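Local atomic coordinates of Exo-poly-alpha-D-galacturonosidase (Thermotoga maritima, PDB entry 3JUR), a protein that probably releases galacturonic acid units from the ends of polygalacturonate chains, as a hyperthermoactive exopolygalacturonase of glycoside hydrolase family 28. Residues L62-E66 and G67-T71; L82-K85 and G86-F90. All blocks are in the same frame, centred on the assembly; numbering follows the deposited sequence.

Interaction 1: residues L62-E66 and G67-T71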
ATOM      1  N   LEU D  62      53.871 -22.335  -3.553  1.00 25.08           N
ATOM      2  CA  LEU D  62      53.858 -23.658  -4.175  1.00 24.57           C
ATOM      3  C   LEU D  62      52.905 -23.614  -5.366  1.00 24.57           C
ATOM      4  O   LEU D  62      51.697 -23.438  -5.200  1.00 24.36           O
ATOM      5  CB  LEU D  62      53.441 -24.743  -3.163  1.00 24.28           C
ATOM      6  CG  LEU D  62      53.105 -26.173  -3.633  1.00 23.91           C
ATOM      7  CD1 LEU D  62      54.182 -26.768  -4.538  1.00 24.15           C
ATOM      8  CD2 LEU D  62      52.840 -27.100  -2.456  1.00 22.87           C
ATOM      9  N   ILE D  63      53.456 -23.768  -6.565  1.00 24.42           N
ATOM     10  CA  ILE D  63      52.654 -23.700  -7.782  1.00 24.23           C
ATOM     11  C   ILE D  63      52.136 -25.083  -8.179  1.00 24.17           C
ATOM     12  O   ILE D  63      52.915 -26.010  -8.415  1.00 24.12           O
ATOM     13  CB  ILE D  63      53.433 -23.021  -8.948  1.00 24.40           C
ATOM     14  CG1 ILE D  63      53.685 -21.541  -8.626  1.00 24.04           C
ATOM     15  CG2 ILE D  63      52.673 -23.154 -10.275  1.00 24.57           C
ATOM     16  CD1 ILE D  63      54.827 -20.921  -9.405  1.00 24.58           C
ATOM     17  N   VAL D  64      50.812 -25.205  -8.216  1.00 24.06           N
ATOM     18  CA  VAL D  64      50.132 -26.391  -8.722  1.00 24.23           C
ATOM     19  C   VAL D  64      49.591 -26.047 -10.113  1.00 24.55           C
ATOM     20  O   VAL D  64      48.580 -25.346 -10.226  1.00 24.90           O
ATOM     21  CB  VAL D  64      48.955 -26.826  -7.797  1.00 24.22           C
ATOM     22  CG1 VAL D  64      48.312 -28.108  -8.304  1.00 24.01           C
ATOM     23  CG2 VAL D  64      49.419 -26.988  -6.354  1.00 23.49           C
ATOM     24  N   PRO D  65      50.259 -26.534 -11.174  1.00 24.94           N
ATOM     25  CA  PRO D  65      49.885 -26.161 -12.540  1.00 25.21           C
ATOM     26  C   PRO D  65      48.656 -26.917 -13.063  1.00 25.68           C
ATOM     27  O   PRO D  65      48.009 -27.654 -12.307  1.00 25.37           O
ATOM     28  CB  PRO D  65      51.135 -26.530 -13.351  1.00 25.16           C
ATOM     29  CG  PRO D  65      51.763 -27.647 -12.599  1.00 24.98           C
ATOM     30  CD  PRO D  65      51.393 -27.483 -11.147  1.00 24.92           C
ATOM     31  N   GLU D  66      48.343 -26.711 -14.344  1.00 25.93           N
ATOM     32  CA  GLU D  66      47.288 -27.444 -15.053  1.00 26.44           C
ATOM     33  C   GLU D  66      47.391 -28.956 -14.811  1.00 26.08           C
ATOM     34  O   GLU D  66      48.491 -29.504 -14.701  1.00 25.80           O
ATOM     35  CB  GLU D  66      47.380 -27.135 -16.558  1.00 26.96           C
ATOM     36  CG  GLU D  66      46.582 -28.055 -17.500  1.00 28.83           C
ATOM     37  CD  GLU D  66      47.226 -28.190 -18.889  1.00 31.47           C
ATOM     38  OE1 GLU D  66      48.450 -28.440 -18.970  1.00 32.80           O
ATOM     39  OE2 GLU D  66      46.508 -28.056 -19.907  1.00 32.71           O
ATOM     40  N   GLY D  67      46.236 -29.611 -14.731  1.00 25.85           N
ATOM     41  CA  GLY D  67      46.159 -31.059 -14.544  1.00 25.26           C
ATOM     42  C   GLY D  67      45.277 -31.403 -13.359  1.00 24.98           C
ATOM     43  O   GLY D  67      44.785 -30.505 -12.662  1.00 24.90           O
ATOM     44  N   VAL D  68      45.062 -32.700 -13.140  1.00 24.57           N
ATOM     45  CA  VAL D  68      44.362 -33.176 -11.943  1.00 24.22           C
ATOM     46  C   VAL D  68      45.357 -33.916 -11.048  1.00 23.98           C
ATOM     47  O   VAL D  68      45.988 -34.884 -11.472  1.00 24.16           O
ATOM     48  CB  VAL D  68      43.129 -34.069 -12.271  1.00 24.37           C
ATOM     49  CG1 VAL D  68      42.395 -34.469 -10.991  1.00 23.84           C
ATOM     50  CG2 VAL D  68      42.165 -33.351 -13.227  1.00 24.14           C
ATOM     51  N   PHE D  69      45.495 -33.441  -9.814  1.00 23.76           N
ATOM     52  CA  PHE D  69      46.489 -33.961  -8.879  1.00 23.62           C
ATOM     53  C   PHE D  69      45.841 -34.694  -7.702  1.00 23.63           C
ATOM     54  O   PHE D  69      45.181 -34.072  -6.857  1.00 23.78           O
ATOM     55  CB  PHE D  69      47.387 -32.820  -8.386  1.00 23.66           C
ATOM     56  CG  PHE D  69      48.267 -32.240  -9.460  1.00 23.63           C
ATOM     57  CD1 PHE D  69      49.541 -32.750  -9.681  1.00 23.52           C
ATOM     58  CD2 PHE D  69      47.817 -31.192 -10.258  1.00 23.55           C
ATOM     59  CE1 PHE D  69      50.360 -32.218 -10.678  1.00 23.96           C
ATOM     60  CE2 PHE D  69      48.627 -30.659 -11.261  1.00 23.16           C
ATOM     61  CZ  PHE D  69      49.899 -31.169 -11.467  1.00 23.43           C
ATOM     62  N   LEU D  70      46.019 -36.015  -7.670  1.00 23.29           N
ATOM     63  CA  LEU D  70      45.477 -36.860  -6.600  1.00 23.10           C
ATOM     64  C   LEU D  70      46.378 -36.816  -5.381  1.00 22.72           C
ATOM     65  O   LEU D  70      47.591 -36.957  -5.500  1.00 22.66           O
ATOM     66  CB  LEU D  70      45.327 -38.318  -7.061  1.00 22.96           C
ATOM     67  CG  LEU D  70      44.316 -38.680  -8.154  1.00 23.30           C
ATOM     68  CD1 LEU D  70      44.155 -40.195  -8.231  1.00 22.50           C
ATOM     69  CD2 LEU D  70      42.965 -38.017  -7.922  1.00 22.35           C
ATOM     70  N   THR D  71      45.776 -36.630  -4.212  1.00 22.34           N
ATOM     71  CA  THR D  71      46.523 -36.523  -2.961  1.00 22.14           C
ATOM     72  C   THR D  71      45.644 -36.807  -1.745  1.00 21.96           C
ATOM     73  O   THR D  71      44.421 -36.643  -1.796  1.00 21.81           O
ATOM     74  CB  THR D  71      47.192 -35.116  -2.797  1.00 22.06           C
ATOM     75  OG1 THR D  71      47.789 -35.008  -1.499  1.00 22.13           O
ATOM     76  CG2 THR D  71      46.178 -34.000  -2.963  1.00 22.24           C
TER
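Val64 and Phe69 meet across a sharp bend in the chain, their CA atoms 8.4 Å apart. Strand 60-64 ends at Val64, residues Pro65 to Gly67 turn the backbone, and strand 68-75 leaves in a new direction, making a corner between two strands of a parallel beta-helix coil. Gly67 takes a positive phi (127°) with psi near 180°, a conformation in which a beta carbon would collide with Glu66 O. No hydrogen bond links the two limbs; the inside of the bend is filled instead by the ring of Phe69. A chi1 of -67° sets Phe69 CG opposite its own carbonyl carbon and beside its backbone N, which swings the ring back toward residues 64-66. There the ring and the valine run alongside in opposite senses, with Val64 CG1 3.7 Å from Phe69 CD2. The proline ring stands roughly perpendicular to Phe69, and Pro65 CD lies 4.0 Å from Phe69 CZ. The edge of the Phe69 ring is turned to Pro65 O, which lies 3.2 Å from Phe69 CE2 and near the ring plane, while Glu66 O approaches the same carbon obliquely at 3.6 Å. Leu30, Leu31 and Cys43 also pack on the ring. The Glu66 side chain starts away from the bend and extends beyond CG, and OE2 forms a salt bridge with Lys85 of a second subunit. Replacing Phe69 with a serine is likely to leave Val64 and Pro65 without this aromatic partner and open a gap inside the bend. Chemically the corner is divided: an apolar inner side, where the weakly positive rim of an aromatic ring probably makes a favourable neighbour for the Pro65 carbonyl oxygen, and a charged outer side that takes part in the subunit interface.

Interaction 2: residues L82-K85 and G86-F90; sequences LHVK and GTIKF
Ile88 lies nearly square to Val84 on the inner side of the bend between strands 80-84 and 87-90. With its CG1 opposite the carbonyl carbon (chi1 -61°) and the chain continuing extended, Ile88 carries CD1 back over the first strand. That methyl lies 3.8 Å from Val84 CG2. It also meets Leu82 CD2 tip to tip at 4.1 Å, so one methyl touches two successive inward residues of the strand. Nearer the turn, Val84 CG1 rests 4.0 Å from Ile88 CG1 and 3.5 Å from Gly86 O, which brings the turn's carbonyl oxygen against a methyl group. Lys85 starts its side chain away from the bend and runs out fully extended into an exposed position. The contact is a corner of one parallel beta-helix coil, with its aliphatic groups in the stacked interior. On one flank, Leu62 and Val64 of strand 60-64 pack on Leu82, and Thr71 and Ile74 of strand 68-75 on Ile88; on the next coil, Leu133 of strand 132-134 touches both Val84 and Ile88, while Lys89 reaches Asp134 through a salt bridge.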
ATOM      1  N   LEU D  82      49.656 -21.693  -1.167  1.00 22.16           N
ATOM      2  CA  LEU D  82      49.312 -22.770  -2.080  1.00 22.01           C
ATOM      3  C   LEU D  82      48.599 -22.178  -3.302  1.00 22.06           C
ATOM      4  O   LEU D  82      47.431 -21.799  -3.225  1.00 21.73           O
ATOM      5  CB  LEU D  82      48.441 -23.806  -1.361  1.00 21.96           C
ATOM      6  CG  LEU D  82      47.972 -25.065  -2.101  1.00 21.81           C
ATOM      7  CD1 LEU D  82      49.138 -25.985  -2.504  1.00 21.97           C
ATOM      8  CD2 LEU D  82      46.947 -25.820  -1.252  1.00 21.27           C
ATOM      9  N   HIS D  83      49.319 -22.093  -4.421  1.00 22.08           N
ATOM     10  CA  HIS D  83      48.806 -21.461  -5.638  1.00 22.06           C
ATOM     11  C   HIS D  83      48.267 -22.512  -6.610  1.00 21.90           C
ATOM     12  O   HIS D  83      49.031 -23.255  -7.235  1.00 21.40           O
ATOM     13  CB  HIS D  83      49.885 -20.581  -6.279  1.00 22.38           C
ATOM     14  CG  HIS D  83      49.413 -19.799  -7.467  1.00 23.32           C
ATOM     15  ND1 HIS D  83      48.500 -18.767  -7.368  1.00 24.72           N
ATOM     16  CD2 HIS D  83      49.739 -19.886  -8.778  1.00 23.82           C
ATOM     17  CE1 HIS D  83      48.276 -18.264  -8.570  1.00 24.56           C
ATOM     18  NE2 HIS D  83      49.014 -18.924  -9.443  1.00 24.62           N
ATOM     19  N   VAL D  84      46.939 -22.571  -6.714  1.00 21.60           N
ATOM     20  CA  VAL D  84      46.251 -23.628  -7.451  1.00 21.50           C
ATOM     21  C   VAL D  84      45.747 -23.153  -8.817  1.00 21.67           C
ATOM     22  O   VAL D  84      44.801 -22.343  -8.901  1.00 21.47           O
ATOM     23  CB  VAL D  84      45.064 -24.219  -6.633  1.00 21.79           C
ATOM     24  CG1 VAL D  84      44.591 -25.528  -7.253  1.00 21.78           C
ATOM     25  CG2 VAL D  84      45.464 -24.445  -5.182  1.00 21.66           C
ATOM     26  N   LYS D  85      46.383 -23.657  -9.876  1.00 21.62           N
ATOM     27  CA  LYS D  85      45.956 -23.388 -11.253  1.00 21.87           C
ATOM     28  C   LYS D  85      45.123 -24.552 -11.792  1.00 21.54           C
ATOM     29  O   LYS D  85      44.098 -24.338 -12.435  1.00 21.21           O
ATOM     30  CB  LYS D  85      47.160 -23.154 -12.171  1.00 22.14           C
ATOM     31  CG  LYS D  85      47.896 -21.844 -11.956  1.00 23.95           C
ATOM     32  CD  LYS D  85      49.090 -21.768 -12.910  1.00 26.61           C
ATOM     33  CE  LYS D  85      49.746 -20.396 -12.908  1.00 28.06           C
ATOM     34  NZ  LYS D  85      50.767 -20.297 -13.998  1.00 28.91           N
ATOM     35  N   GLY D  86      45.579 -25.778 -11.535  1.00 21.39           N
ATOM     36  CA  GLY D  86      44.857 -26.985 -11.944  1.00 21.53           C
ATOM     37  C   GLY D  86      43.822 -27.394 -10.908  1.00 21.86           C
ATOM     38  O   GLY D  86      43.221 -26.544 -10.252  1.00 21.72           O
ATOM     39  N   THR D  87      43.617 -28.701 -10.772  1.00 21.91           N
ATOM     40  CA  THR D  87      42.708 -29.264  -9.785  1.00 21.68           C
ATOM     41  C   THR D  87      43.510 -30.065  -8.759  1.00 22.05           C
ATOM     42  O   THR D  87      44.382 -30.866  -9.125  1.00 21.99           O
ATOM     43  CB  THR D  87      41.646 -30.189 -10.460  1.00 21.97           C
ATOM     44  OG1 THR D  87      40.823 -29.421 -11.352  1.00 21.47           O
ATOM     45  CG2 THR D  87      40.746 -30.885  -9.420  1.00 21.59           C
ATOM     46  N   ILE D  88      43.235 -29.827  -7.480  1.00 22.03           N
ATOM     47  CA  ILE D  88      43.694 -30.724  -6.424  1.00 22.36           C
ATOM     48  C   ILE D  88      42.515 -31.622  -6.067  1.00 22.56           C
ATOM     49  O   ILE D  88      41.499 -31.146  -5.545  1.00 22.35           O
ATOM     50  CB  ILE D  88      44.208 -29.968  -5.166  1.00 22.51           C
ATOM     51  CG1 ILE D  88      45.409 -29.078  -5.518  1.00 22.88           C
ATOM     52  CG2 ILE D  88      44.593 -30.962  -4.080  1.00 21.46           C
ATOM     53  CD1 ILE D  88      45.869 -28.157  -4.394  1.00 22.95           C
ATOM     54  N   LYS D  89      42.639 -32.910  -6.385  1.00 22.66           N
ATOM     55  CA  LYS D  89      41.564 -33.868  -6.135  1.00 22.83           C
ATOM     56  C   LYS D  89      41.962 -34.802  -5.006  1.00 23.05           C
ATOM     57  O   LYS D  89      42.913 -35.584  -5.133  1.00 22.72           O
ATOM     58  CB  LYS D  89      41.215 -34.662  -7.402  1.00 22.96           C
ATOM     59  CG  LYS D  89      40.044 -35.625  -7.217  1.00 23.31           C
ATOM     60  CD  LYS D  89      39.679 -36.363  -8.506  1.00 24.60           C
ATOM     61  CE  LYS D  89      38.466 -37.267  -8.302  1.00 24.46           C
ATOM     62  NZ  LYS D  89      37.298 -36.487  -7.796  1.00 25.60           N
ATOM     63  N   PHE D  90      41.223 -34.726  -3.904  1.00 23.12           N
ATOM     64  CA  PHE D  90      41.561 -35.477  -2.705  1.00 23.57           C
ATOM     65  C   PHE D  90      41.076 -36.911  -2.764  1.00 23.84           C
ATOM     66  O   PHE D  90      39.935 -37.168  -3.137  1.00 24.15           O
ATOM     67  CB  PHE D  90      41.048 -34.755  -1.461  1.00 23.64           C
ATOM     68  CG  PHE D  90      41.760 -33.468  -1.201  1.00 24.18           C
ATOM     69  CD1 PHE D  90      41.301 -32.277  -1.762  1.00 24.37           C
ATOM     70  CD2 PHE D  90      42.917 -33.446  -0.432  1.00 24.12           C
ATOM     71  CE1 PHE D  90      41.970 -31.086  -1.540  1.00 24.40           C
ATOM     72  CE2 PHE D  90      43.593 -32.257  -0.205  1.00 24.19           C
ATOM     73  CZ  PHE D  90      43.122 -31.079  -0.758  1.00 24.54           C
TER

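In the fold
The two interactions are equivalent corners on successive coils of the parallel beta-helix, their centres about 5 Å apart. Along the chain they come in series, residues 62-71 before residues 82-90. Strand 60-64 pairs in parallel with 80-84, and strand 68-75 with 87-90. A probable hydrogen bond of 2.8 Å joins Val64 N to His83 O. A second, also 2.8 Å, joins Lys85 N to Val64 O. Thr71 CG2 packs 3.6 Å from Ile88 CG2, continuing the interior from coil to coil. Helix 44-57 touches Leu62 and Thr71 of interaction 1, consistent with a cap over this end of the beta-helix, so interaction 2 lies one coil deeper.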